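Local coordinates for putative cytochrome P450 YjiB (Bacillus subtilis subsp. subtilis, PDB 4RM4), which probably acts as a heme-dependent cytochrome P450 monooxygenase, using molecular oxygen to oxidise organic substrates, at residues Q121-R126 with S368-M373; S377-E382 with G388-R393; K159-L164 with A192-G197; H25-Y30 with A317-A322; Y253-L256 with V261-E264. One frame throughout, in Å; residues are numbered along the deposited sequence.

Contact 1: residues Q121-R126 with S368-M373; sequences QKFQGR and SAFPHM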
# COMPACT_ATOMS: atom_id res chain seq x y z
N GLN A 121 17.60 -16.12 4.02
CA GLN A 121 18.75 -17.00 3.86
C GLN A 121 19.89 -16.35 3.08
O GLN A 121 21.06 -16.59 3.38
CB GLN A 121 18.34 -18.32 3.19
CG GLN A 121 17.81 -19.38 4.15
CD GLN A 121 17.12 -20.53 3.43
OE1 GLN A 121 16.67 -20.40 2.29
NE2 GLN A 121 17.02 -21.68 4.11
N LYS A 122 19.54 -15.52 2.11
CA LYS A 122 20.54 -14.85 1.27
C LYS A 122 21.41 -13.86 2.04
O LYS A 122 22.57 -13.64 1.68
CB LYS A 122 19.88 -14.16 0.07
CG LYS A 122 19.19 -15.09 -0.92
CD LYS A 122 18.75 -14.33 -2.17
CE LYS A 122 17.93 -15.21 -3.11
NZ LYS A 122 18.72 -16.35 -3.66
N PHE A 123 20.86 -13.25 3.10
CA PHE A 123 21.64 -12.27 3.86
C PHE A 123 21.83 -12.63 5.34
O PHE A 123 22.28 -11.80 6.13
CB PHE A 123 21.10 -10.84 3.69
CG PHE A 123 19.67 -10.65 4.14
CD1 PHE A 123 19.38 -10.19 5.41
CD2 PHE A 123 18.62 -10.91 3.27
CE1 PHE A 123 18.08 -9.99 5.81
CE2 PHE A 123 17.30 -10.72 3.67
CZ PHE A 123 17.03 -10.26 4.95
N GLN A 124 21.51 -13.88 5.68
CA GLN A 124 21.54 -14.39 7.05
C GLN A 124 22.90 -14.29 7.75
O GLN A 124 22.97 -14.26 8.98
CB GLN A 124 21.06 -15.84 7.06
CG GLN A 124 21.17 -16.55 8.40
CD GLN A 124 19.99 -16.26 9.32
OE1 GLN A 124 18.95 -16.90 9.21
NE2 GLN A 124 20.16 -15.30 10.22
N GLY A 125 23.98 -14.26 6.98
CA GLY A 125 25.31 -14.26 7.57
C GLY A 125 26.04 -12.92 7.60
O GLY A 125 27.18 -12.84 8.04
N ARG A 126 25.37 -11.87 7.14
CA ARG A 126 26.02 -10.59 6.95
C ARG A 126 25.91 -9.67 8.16
O ARG A 126 24.92 -9.72 8.90
CB ARG A 126 25.48 -9.91 5.69
CG ARG A 126 25.73 -10.73 4.42
CD ARG A 126 24.82 -10.30 3.29
NE ARG A 126 24.88 -8.86 3.04
CZ ARG A 126 24.13 -8.22 2.15
NH1 ARG A 126 23.27 -8.90 1.41
NH2 ARG A 126 24.25 -6.91 2.00
N SER A 368 13.02 -12.83 14.24
CA SER A 368 13.44 -14.15 14.73
C SER A 368 14.85 -14.51 14.25
O SER A 368 15.63 -15.14 14.98
CB SER A 368 12.44 -15.22 14.26
OG SER A 368 12.74 -16.49 14.80
N ALA A 369 15.17 -14.12 13.02
CA ALA A 369 16.46 -14.47 12.44
C ALA A 369 17.62 -13.68 13.03
O ALA A 369 18.77 -14.11 12.97
CB ALA A 369 16.43 -14.31 10.92
N PHE A 370 17.31 -12.51 13.59
CA PHE A 370 18.35 -11.60 14.06
C PHE A 370 18.17 -11.19 15.51
O PHE A 370 17.17 -10.57 15.87
CB PHE A 370 18.43 -10.37 13.15
CG PHE A 370 18.83 -10.70 11.74
CD1 PHE A 370 20.14 -11.05 11.45
CD2 PHE A 370 17.90 -10.71 10.71
CE1 PHE A 370 20.53 -11.37 10.16
CE2 PHE A 370 18.28 -11.03 9.42
CZ PHE A 370 19.60 -11.37 9.14
N PRO A 371 19.13 -11.57 16.36
CA PRO A 371 19.03 -11.26 17.79
C PRO A 371 19.03 -9.76 18.04
O PRO A 371 18.28 -9.27 18.90
CB PRO A 371 20.28 -11.92 18.38
CG PRO A 371 21.23 -12.07 17.24
CD PRO A 371 20.37 -12.31 16.03
N HIS A 372 19.84 -9.03 17.29
CA HIS A 372 19.94 -7.59 17.46
C HIS A 372 20.15 -6.88 16.13
O HIS A 372 20.79 -7.41 15.22
CB HIS A 372 21.06 -7.23 18.44
CG HIS A 372 21.39 -5.77 18.47
ND1 HIS A 372 20.70 -4.87 19.26
CD2 HIS A 372 22.33 -5.05 17.82
CE1 HIS A 372 21.20 -3.66 19.09
NE2 HIS A 372 22.20 -3.74 18.22
N MET A 373 19.61 -5.67 16.02
CA MET A 373 19.65 -4.92 14.78
C MET A 373 19.66 -3.43 15.12
O MET A 373 19.03 -3.01 16.08
CB MET A 373 18.41 -5.29 13.95
CG MET A 373 18.44 -4.86 12.51
SD MET A 373 16.91 -5.34 11.68
CE MET A 373 17.14 -7.10 11.44
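F123 and F370 meet rim to rim, with CE1 of F123 3.8 Å from CE2 of F370 and the ring centroids 6.0 Å apart. The planes differ by only 13°, but neither ring covers the other's face, so the pair packs by its borders and is not a stack. F123 gets there because CG sits between its own backbone N and carbonyl carbon (chi1 60°), which turns the ring toward F370. Both rings are buried, and this is the tight part of the contact.

The looser side belongs to Q124, an exposed residue whose side chain bends at chi2 and arches across the gap. Its NE2 donates to A369 O over 3.3 Å, the acceptor lying close to the amide plane of Q124 while the donor stands above the carbonyl plane of A369. The same amide passes A369 CB, 3.9 Å from NE2, and brushes F370 CE1 at 3.9 Å. It thus roofs the junction from the solvent side and gives a partner to the carbonyl of the last residue of helix 352-369, just before F370 leaves helical geometry.

The contact joins the C-terminal ends of helices 102-123 and 352-369, helices D and L of the P450 fold. F129, on strand 128-130, meets both phenylalanine rings, and L366 of helix 352-369 packs on F123.

Contact 2: residues S377-E382 with G388-R393; sequences SITPIE and GLKSFR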
# COMPACT_ATOMS: atom_id res chain seq x y z
N SER A 377 21.67 3.86 8.35
CA SER A 377 21.26 5.00 7.55
C SER A 377 19.99 4.73 6.75
O SER A 377 19.70 3.58 6.40
CB SER A 377 22.39 5.42 6.60
OG SER A 377 22.65 4.40 5.65
N ILE A 378 19.24 5.79 6.49
CA ILE A 378 18.11 5.70 5.58
C ILE A 378 18.20 6.71 4.45
O ILE A 378 18.86 7.75 4.57
CB ILE A 378 16.76 5.88 6.30
CG1 ILE A 378 16.73 7.20 7.06
CG2 ILE A 378 16.48 4.71 7.22
CD1 ILE A 378 15.35 7.55 7.61
N THR A 379 17.55 6.38 3.34
CA THR A 379 17.36 7.29 2.23
C THR A 379 15.87 7.25 1.94
O THR A 379 15.33 6.20 1.60
CB THR A 379 18.13 6.84 0.98
OG1 THR A 379 19.51 6.66 1.32
CG2 THR A 379 18.00 7.88 -0.12
N PRO A 380 15.21 8.39 2.11
CA PRO A 380 13.75 8.44 1.96
C PRO A 380 13.34 8.51 0.50
O PRO A 380 14.07 9.06 -0.33
CB PRO A 380 13.36 9.75 2.67
CG PRO A 380 14.59 10.18 3.44
CD PRO A 380 15.75 9.65 2.66
N ILE A 381 12.18 7.98 0.19
CA ILE A 381 11.59 8.24 -1.11
C ILE A 381 11.13 9.69 -1.16
O ILE A 381 10.48 10.18 -0.23
CB ILE A 381 10.38 7.34 -1.37
CG1 ILE A 381 10.78 5.87 -1.25
CG2 ILE A 381 9.77 7.65 -2.73
CD1 ILE A 381 9.60 4.90 -1.19
N GLU A 382 11.48 10.39 -2.24
CA GLU A 382 11.05 11.78 -2.42
C GLU A 382 9.88 11.86 -3.39
O GLU A 382 10.06 12.15 -4.57
CB GLU A 382 12.21 12.66 -2.90
CG GLU A 382 13.32 12.88 -1.87
CD GLU A 382 14.34 11.75 -1.83
OE1 GLU A 382 14.31 10.87 -2.73
OE2 GLU A 382 15.18 11.73 -0.90
N GLY A 388 7.89 6.16 2.39
CA GLY A 388 8.71 4.99 2.64
C GLY A 388 10.18 5.25 2.36
O GLY A 388 10.59 6.40 2.25
N LEU A 389 10.94 4.17 2.24
CA LEU A 389 12.39 4.23 2.15
C LEU A 389 12.92 3.59 0.85
O LEU A 389 12.46 2.53 0.44
CB LEU A 389 13.01 3.50 3.36
CG LEU A 389 12.70 4.10 4.73
CD1 LEU A 389 13.27 3.24 5.83
CD2 LEU A 389 13.26 5.51 4.80
N LYS A 390 13.86 4.28 0.22
CA LYS A 390 14.59 3.75 -0.93
C LYS A 390 15.66 2.76 -0.45
O LYS A 390 15.97 1.77 -1.12
CB LYS A 390 15.26 4.90 -1.68
CG LYS A 390 16.01 4.48 -2.94
CD LYS A 390 16.99 5.56 -3.41
CE LYS A 390 17.79 5.08 -4.62
NZ LYS A 390 18.33 3.71 -4.41
N SER A 391 16.21 3.04 0.72
CA SER A 391 17.22 2.17 1.32
C SER A 391 17.14 2.30 2.82
O SER A 391 16.82 3.36 3.34
CB SER A 391 18.62 2.52 0.82
OG SER A 391 19.01 3.79 1.29
N PHE A 392 17.45 1.20 3.50
CA PHE A 392 17.35 1.09 4.95
C PHE A 392 18.48 0.16 5.41
O PHE A 392 18.33 -1.08 5.47
CB PHE A 392 15.96 0.55 5.32
CG PHE A 392 15.67 0.49 6.80
CD1 PHE A 392 16.60 0.91 7.73
CD2 PHE A 392 14.45 -0.01 7.25
CE1 PHE A 392 16.34 0.83 9.09
CE2 PHE A 392 14.17 -0.09 8.61
CZ PHE A 392 15.12 0.33 9.53
N ARG A 393 19.63 0.75 5.72
CA ARG A 393 20.81 -0.04 6.03
C ARG A 393 20.90 -0.28 7.53
O ARG A 393 20.85 0.66 8.31
CB ARG A 393 22.07 0.63 5.50
CG ARG A 393 22.16 0.61 3.97
CD ARG A 393 23.56 0.91 3.48
NE ARG A 393 24.11 2.10 4.11
CZ ARG A 393 25.32 2.17 4.65
NH1 ARG A 393 25.73 3.31 5.20
NH2 ARG A 393 26.12 1.12 4.62
O HOH W 1 20.79 4.70 3.40
O HOH W 2 9.10 9.06 2.19
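S377 OG has three partners, two nitrogens of R393 and a water: R393 NE donates to it over 3.1 Å, R393 NH1 adds a weak bond, and water 1 sits 2.9 Å from S377 OG and also reaches S391 OG. S377 OG lies at the guanidinium edge, tilted 23° out of its plane; the arginine chain is bent at chi3, and NH2 makes a salt bridge with E128 on the neighbouring strand.

Behind these side chains runs an antiparallel ladder. S377 and R393 form a hydrogen-bonded pair, as do T379 and S391, with I378 facing F392 as a non-hydrogen-bonded pair between them. At T379 the register slips by one: K390 N (2.8 Å) and S391 N (3.4 Å, weak) both point to T379 O, a classic beta bulge. Beyond it, I381 N bonds G388 O at 3.0 Å, nearly straight at 173°, and water 2 links I381 O to G388 N.

The other face is greasy. I378 CG2 lies 3.8 Å from both L389 CD1 and F392 CD1, against helix 226-257.

The hairpin is therefore two-sided: two serines and an arginine share bonds and a water on one face, with T379 beside them, while the apolar face closes on the long central helix.

Contact 3: residues K159-L164 with A192-G197; sequences KAWSDL and AAFFAG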
# COMPACT_ATOMS: atom_id res chain seq x y z
N LYS A 159 9.11 -9.39 -12.83
CA LYS A 159 9.80 -8.47 -11.94
C LYS A 159 10.17 -7.18 -12.68
O LYS A 159 10.00 -6.08 -12.16
CB LYS A 159 11.04 -9.13 -11.36
CG LYS A 159 11.87 -8.24 -10.45
CD LYS A 159 11.09 -7.88 -9.19
CE LYS A 159 12.01 -7.35 -8.10
NZ LYS A 159 11.29 -7.07 -6.83
N ALA A 160 10.67 -7.32 -13.90
CA ALA A 160 11.07 -6.17 -14.71
C ALA A 160 9.91 -5.20 -14.94
O ALA A 160 10.09 -3.98 -14.87
CB ALA A 160 11.66 -6.62 -16.03
N TRP A 161 8.74 -5.75 -15.24
CA TRP A 161 7.51 -4.96 -15.36
C TRP A 161 7.16 -4.26 -14.04
O TRP A 161 6.77 -3.09 -14.04
CB TRP A 161 6.35 -5.87 -15.77
CG TRP A 161 6.38 -6.28 -17.21
CD1 TRP A 161 6.79 -5.53 -18.27
CD2 TRP A 161 5.97 -7.54 -17.74
NE1 TRP A 161 6.66 -6.24 -19.43
CE2 TRP A 161 6.17 -7.49 -19.14
CE3 TRP A 161 5.47 -8.72 -17.18
CZ2 TRP A 161 5.88 -8.56 -19.98
CZ3 TRP A 161 5.18 -9.79 -18.01
CH2 TRP A 161 5.39 -9.70 -19.40
N SER A 162 7.28 -4.98 -12.92
CA SER A 162 6.96 -4.39 -11.62
C SER A 162 7.90 -3.24 -11.29
O SER A 162 7.49 -2.27 -10.63
CB SER A 162 6.97 -5.43 -10.51
OG SER A 162 5.75 -6.15 -10.49
N ASP A 163 9.15 -3.33 -11.74
CA ASP A 163 10.10 -2.24 -11.54
C ASP A 163 9.69 -1.00 -12.32
O ASP A 163 9.76 0.12 -11.82
CB ASP A 163 11.51 -2.65 -11.98
CG ASP A 163 12.13 -3.66 -11.05
OD1 ASP A 163 11.63 -3.79 -9.91
OD2 ASP A 163 13.10 -4.32 -11.46
N LEU A 164 9.28 -1.22 -13.56
CA LEU A 164 8.86 -0.14 -14.43
C LEU A 164 7.63 0.56 -13.88
O LEU A 164 7.44 1.75 -14.10
CB LEU A 164 8.57 -0.67 -15.84
CG LEU A 164 9.80 -0.92 -16.71
CD1 LEU A 164 9.45 -1.80 -17.90
CD2 LEU A 164 10.38 0.41 -17.16
N ALA A 192 -0.83 -6.44 -19.93
CA ALA A 192 -2.13 -6.87 -20.43
C ALA A 192 -2.04 -8.16 -21.25
O ALA A 192 -2.77 -9.12 -20.97
CB ALA A 192 -2.78 -5.76 -21.25
N ALA A 193 -1.17 -8.18 -22.25
CA ALA A 193 -0.98 -9.37 -23.09
C ALA A 193 -0.48 -10.56 -22.29
O ALA A 193 -0.89 -11.70 -22.53
CB ALA A 193 -0.02 -9.06 -24.25
N PHE A 194 0.40 -10.31 -21.33
CA PHE A 194 0.93 -11.36 -20.49
C PHE A 194 -0.20 -11.95 -19.64
O PHE A 194 -0.37 -13.18 -19.59
CB PHE A 194 2.06 -10.81 -19.60
CG PHE A 194 2.68 -11.84 -18.69
CD1 PHE A 194 2.25 -11.98 -17.38
CD2 PHE A 194 3.72 -12.64 -19.13
CE1 PHE A 194 2.83 -12.91 -16.53
CE2 PHE A 194 4.31 -13.57 -18.30
CZ PHE A 194 3.87 -13.71 -17.00
N PHE A 195 -0.97 -11.08 -18.98
CA PHE A 195 -2.10 -11.55 -18.17
C PHE A 195 -3.13 -12.27 -19.05
O PHE A 195 -3.76 -13.22 -18.61
CB PHE A 195 -2.77 -10.40 -17.41
CG PHE A 195 -1.99 -9.92 -16.22
CD1 PHE A 195 -1.50 -10.82 -15.28
CD2 PHE A 195 -1.76 -8.57 -16.03
CE1 PHE A 195 -0.78 -10.37 -14.18
CE2 PHE A 195 -1.04 -8.12 -14.94
CZ PHE A 195 -0.55 -9.02 -14.02
N ALA A 196 -3.31 -11.80 -20.28
CA ALA A 196 -4.24 -12.45 -21.20
C ALA A 196 -3.84 -13.91 -21.37
O ALA A 196 -4.67 -14.81 -21.34
CB ALA A 196 -4.25 -11.74 -22.56
N GLY A 197 -2.54 -14.13 -21.56
CA GLY A 197 -2.02 -15.48 -21.69
C GLY A 197 -2.27 -16.35 -20.47
O GLY A 197 -2.69 -17.50 -20.60
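W161 and F194 make this contact by themselves, and it is aromatic. The six-membered ring of W161 brings its edge to the face of F194 in an offset edge-to-face pair, centroids 4.8 Å apart and planes at 65°. The corner of the indole formed by CZ3 and CH2 does the touching: CZ3 comes to 3.3 Å from F194 CG, and CH2 to 3.4 Å from F194 CD2. Since CZ3 sits above the F194 ring but displaced toward its rim, the indole meets the CG side of the phenyl and not its middle.

Apolar packing extends the touch a little toward the backbone, with F194 CB 3.5 Å from W161 CH2. The phenyl is within reach because F194 CG is anti to its backbone N (chi1 -180°), which carries the ring out from its helix; the indole bridges the rest of a wide gap, as the CA atoms of W161 and F194 are 10.5 Å apart.

The polar part of W161 is served from the same long helix but one turn earlier: NE1 donates to E190 OE1. That bond fixes the rotation of the indole, so the edge offered to F194 is set by a second anchor on helix 177-204.

These two helices correspond to F and G of the P450 fold, the pair that typically lids the substrate pocket. C187 and L191 of helix 177-204 also pack on W161, V150 lies against F194, and neighbouring F195 turns to C233 and T234 of helix 226-257, placing the F-G pair over that long central helix.

Contact 4: residues H25-Y30 with A317-A322; sequences HPFPWY and ANRDEA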
# COMPACT_ATOMS: atom_id res chain seq x y z
N HIS A 25 10.06 12.81 7.22
CA HIS A 25 9.65 13.48 8.46
C HIS A 25 8.58 14.53 8.22
O HIS A 25 8.76 15.70 8.57
CB HIS A 25 10.86 14.12 9.16
CG HIS A 25 11.90 13.12 9.57
ND1 HIS A 25 11.86 12.46 10.77
CD2 HIS A 25 12.99 12.65 8.92
CE1 HIS A 25 12.89 11.63 10.85
NE2 HIS A 25 13.59 11.73 9.74
N PRO A 26 7.44 14.12 7.64
CA PRO A 26 6.38 15.09 7.33
C PRO A 26 5.45 15.41 8.51
O PRO A 26 4.60 16.29 8.39
CB PRO A 26 5.59 14.36 6.26
CG PRO A 26 5.69 12.94 6.66
CD PRO A 26 7.10 12.77 7.16
N PHE A 27 5.60 14.69 9.62
CA PHE A 27 4.61 14.74 10.69
C PHE A 27 4.50 16.08 11.44
O PHE A 27 3.40 16.50 11.77
CB PHE A 27 4.78 13.54 11.61
CG PHE A 27 4.67 12.24 10.86
CD1 PHE A 27 3.42 11.78 10.43
CD2 PHE A 27 5.80 11.52 10.51
CE1 PHE A 27 3.31 10.60 9.71
CE2 PHE A 27 5.70 10.34 9.77
CZ PHE A 27 4.44 9.88 9.37
N PRO A 28 5.64 16.74 11.69
CA PRO A 28 5.53 18.11 12.20
C PRO A 28 4.70 19.03 11.29
O PRO A 28 3.89 19.82 11.80
CB PRO A 28 6.98 18.56 12.29
CG PRO A 28 7.73 17.30 12.57
CD PRO A 28 7.03 16.24 11.72
N TRP A 29 4.87 18.93 9.98
CA TRP A 29 4.09 19.76 9.07
C TRP A 29 2.60 19.43 9.13
O TRP A 29 1.77 20.34 9.21
CB TRP A 29 4.60 19.67 7.63
CG TRP A 29 3.78 20.50 6.67
CD1 TRP A 29 3.69 21.86 6.63
CD2 TRP A 29 2.93 20.01 5.63
NE1 TRP A 29 2.84 22.25 5.62
CE2 TRP A 29 2.35 21.13 5.00
CE3 TRP A 29 2.60 18.73 5.17
CZ2 TRP A 29 1.47 21.01 3.93
CZ3 TRP A 29 1.72 18.61 4.12
CH2 TRP A 29 1.16 19.75 3.51
N TYR A 30 2.25 18.15 9.07
CA TYR A 30 0.86 17.73 9.27
C TYR A 30 0.32 18.34 10.57
O TYR A 30 -0.79 18.85 10.60
CB TYR A 30 0.76 16.20 9.39
CG TYR A 30 1.12 15.39 8.15
CD1 TYR A 30 1.60 14.09 8.28
CD2 TYR A 30 0.95 15.91 6.87
CE1 TYR A 30 1.92 13.33 7.16
CE2 TYR A 30 1.26 15.15 5.75
CZ TYR A 30 1.75 13.86 5.90
OH TYR A 30 2.07 13.10 4.80
N ALA A 317 -4.42 12.23 9.45
CA ALA A 317 -5.55 11.72 10.22
C ALA A 317 -5.10 10.75 11.32
O ALA A 317 -5.59 10.78 12.45
CB ALA A 317 -6.54 11.03 9.30
N ASN A 318 -4.13 9.93 10.96
CA ASN A 318 -3.65 8.86 11.81
C ASN A 318 -2.83 9.38 13.00
O ASN A 318 -2.52 8.62 13.92
CB ASN A 318 -2.81 7.88 10.98
CG ASN A 318 -3.65 6.89 10.17
OD1 ASN A 318 -4.89 6.88 10.22
ND2 ASN A 318 -2.96 6.05 9.39
N ARG A 319 -2.49 10.67 12.97
CA ARG A 319 -1.74 11.32 14.05
C ARG A 319 -2.58 12.34 14.82
O ARG A 319 -2.06 13.08 15.67
CB ARG A 319 -0.51 12.06 13.50
CG ARG A 319 0.49 11.22 12.72
CD ARG A 319 1.11 10.19 13.65
NE ARG A 319 2.33 9.57 13.14
CZ ARG A 319 3.57 9.91 13.49
NH1 ARG A 319 3.78 10.93 14.33
NH2 ARG A 319 4.60 9.23 13.00
N ASP A 320 -3.86 12.41 14.49
CA ASP A 320 -4.74 13.45 15.01
C ASP A 320 -5.08 13.23 16.48
O ASP A 320 -5.68 12.22 16.84
CB ASP A 320 -6.01 13.53 14.16
CG ASP A 320 -6.90 14.68 14.56
OD1 ASP A 320 -6.63 15.31 15.62
OD2 ASP A 320 -7.87 14.96 13.82
N GLU A 321 -4.66 14.18 17.31
CA GLU A 321 -4.87 14.15 18.75
C GLU A 321 -6.35 14.04 19.14
O GLU A 321 -6.68 13.57 20.23
CB GLU A 321 -4.25 15.41 19.38
CG GLU A 321 -2.75 15.62 19.06
CD GLU A 321 -2.42 16.21 17.66
OE1 GLU A 321 -3.31 16.33 16.79
OE2 GLU A 321 -1.25 16.57 17.44
N ALA A 322 -7.24 14.51 18.27
CA ALA A 322 -8.67 14.49 18.56
C ALA A 322 -9.26 13.09 18.50
O ALA A 322 -10.36 12.86 19.01
CB ALA A 322 -9.41 15.42 17.62
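The F27 ring is sandwiched: the guanidinium of R319 lies flat on one face and P26 CG sits over the opposite one, 4.0 Å above the plane. F27 CE1 lies in the plane of the Y30 ring, at its border. Y387 also meets F27, the two rings edge-to-face. The guanidinium and phenyl planes are only 8° apart with centres 3.7 Å from each other, and R319 CZ stands 17° off the ring normal, which makes this a parallel cation-pi stack. NH2 of R319 hangs 3.4 Å above the ring plane near its centre, while NE lies nearer the CD1–CE1 side, 3.7 Å from F27 CD1. The aliphatic part joins in, R319 CG coming to 3.8 Å from the same CD1. A bend at chi2 (-64°) folds the arginine chain so that its flat end turns back over the phenyl.

F27 lies in the first turn of helix 27-36, helix A of the P450 fold, and R319 sits in the loop after helix 314-317, so the stack ties the N-terminal part of the chain to the region next to the conserved ExxR motif. R281, the arginine of that motif, donates to N318 O, and R319 NH2 donates to F282 O. F282 also makes a cation-pi contact with R319, so the guanidinium has aromatic partners from two parts of the chain, and the bond to F282 O restrains its rotation.

Next in the loop, D320 OD1 accepts from A322 N at 2.8 Å in an Asx turn, while D320 OD2 takes the backbone N of Y53.

Contact 5: residues Y253-L256 with V261-E264; sequences YSIL and VYEE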
# COMPACT_ATOMS: atom_id res chain seq x y z
N TYR A 253 11.45 0.26 10.86
CA TYR A 253 12.08 1.51 11.30
C TYR A 253 11.45 1.94 12.61
O TYR A 253 12.16 2.27 13.56
CB TYR A 253 11.92 2.63 10.26
CG TYR A 253 12.71 3.88 10.59
CD1 TYR A 253 14.00 4.06 10.10
CD2 TYR A 253 12.16 4.89 11.37
CE1 TYR A 253 14.72 5.21 10.39
CE2 TYR A 253 12.85 6.04 11.65
CZ TYR A 253 14.14 6.19 11.17
OH TYR A 253 14.83 7.33 11.47
N SER A 254 10.12 1.93 12.66
CA SER A 254 9.41 2.33 13.87
C SER A 254 9.78 1.43 15.04
O SER A 254 9.97 1.91 16.18
CB SER A 254 7.90 2.30 13.66
OG SER A 254 7.52 3.10 12.55
N ILE A 255 9.89 0.14 14.77
CA ILE A 255 10.27 -0.83 15.80
C ILE A 255 11.67 -0.56 16.36
O ILE A 255 11.87 -0.57 17.57
CB ILE A 255 10.13 -2.29 15.32
CG1 ILE A 255 8.65 -2.69 15.30
CG2 ILE A 255 10.90 -3.25 16.23
CD1 ILE A 255 8.31 -3.91 14.35
N LEU A 256 12.63 -0.31 15.47
CA LEU A 256 14.01 -0.04 15.89
C LEU A 256 14.13 1.27 16.63
O LEU A 256 14.97 1.41 17.53
CB LEU A 256 14.95 -0.01 14.69
CG LEU A 256 15.15 -1.29 13.87
CD1 LEU A 256 16.20 -1.06 12.79
CD2 LEU A 256 15.54 -2.44 14.80
N VAL A 261 11.23 -2.38 22.02
CA VAL A 261 10.18 -3.03 21.24
C VAL A 261 10.71 -4.21 20.42
O VAL A 261 10.04 -5.23 20.30
CB VAL A 261 9.43 -2.03 20.33
CG1 VAL A 261 8.38 -2.75 19.45
CG2 VAL A 261 8.77 -0.93 21.16
N TYR A 262 11.90 -4.08 19.85
CA TYR A 262 12.48 -5.17 19.06
C TYR A 262 12.60 -6.43 19.91
O TYR A 262 12.22 -7.52 19.49
CB TYR A 262 13.87 -4.77 18.51
CG TYR A 262 14.46 -5.72 17.48
CD1 TYR A 262 14.33 -5.47 16.12
CD2 TYR A 262 15.16 -6.87 17.87
CE1 TYR A 262 14.88 -6.35 15.16
CE2 TYR A 262 15.70 -7.74 16.93
CZ TYR A 262 15.55 -7.48 15.58
OH TYR A 262 16.11 -8.34 14.65
N GLU A 263 13.13 -6.26 21.12
CA GLU A 263 13.36 -7.36 22.03
C GLU A 263 12.04 -7.96 22.52
O GLU A 263 11.91 -9.17 22.67
CB GLU A 263 14.19 -6.87 23.22
CG GLU A 263 15.55 -6.28 22.84
CD GLU A 263 15.50 -5.13 21.83
OE1 GLU A 263 14.65 -4.21 21.96
OE2 GLU A 263 16.33 -5.14 20.90
N GLU A 264 11.07 -7.09 22.78
CA GLU A 264 9.75 -7.51 23.23
C GLU A 264 9.06 -8.35 22.15
O GLU A 264 8.46 -9.38 22.45
CB GLU A 264 8.88 -6.31 23.60
CG GLU A 264 7.42 -6.63 23.90
CD GLU A 264 7.19 -7.16 25.32
OE1 GLU A 264 8.12 -7.10 26.16
OE2 GLU A 264 6.06 -7.62 25.60
O HOH W 3 13.47 -1.67 19.58
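I255 CG2 stands anti to its backbone N, beside the carbonyl carbon (CG1 at chi1 -76°), and this aims the methyl past the end of its own helix at the next one. Y262 CG likewise stands anti to its backbone N (chi1 -170°), which sends the phenol ring along the side of L256. I255 CG2 settles against the backbone of the first turn of helix 261-267, 3.8 Å from Y262 CA and 4.0 Å from Y262 CB, and also meets V261 CG1 at 4.1 Å. L256 and Y262 lie side by side, pointing the same way, with L256 CD2 3.5 Å from Y262 CD1.

On the backbone side of this packing, a single water ties the two helices together. Water 3 donates to I255 O over 2.8 Å and accepts from Y262 N over 2.9 Å. It thereby joins a carbonyl in the last turn of helix 226-257 to an amide in the first turn of helix 261-267.

The far end of the tyrosine is anchored away from both segments: its hydroxyl bonds F370 O, in the chain just after helix 352-369. With that carbonyl as its partner, the buried OH is satisfied, and the ring is pinned at both ends.

Helix 226-257 is the long central helix of the P450 fold and 261-267 is helix J, which follows it; a short turn linking two helices packed by aliphatic and aromatic side chains marks their junction here.

Contacts 1, 2 and 5 form one neighbourhood: contact 5 touches contact 1 through its tyrosine hydroxyl and contact 2 through Y253 and L256 against F392 and I378, and contacts 1 and 2 adjoin along the chain. Contact 3 lies on the opposite side of the chain's centre from contacts 4 and 5. No contact is wholly buried; each pairs buried residues with partly or fully exposed ones. Chemistry follows position: the hairpin of contact 2 relies on backbone bonds, contact 5 on apolar packing and a bridging water, contact 3 on two aromatics, contact 4 on a charged stack, and contact 1 on phenylalanines beneath an exposed amide.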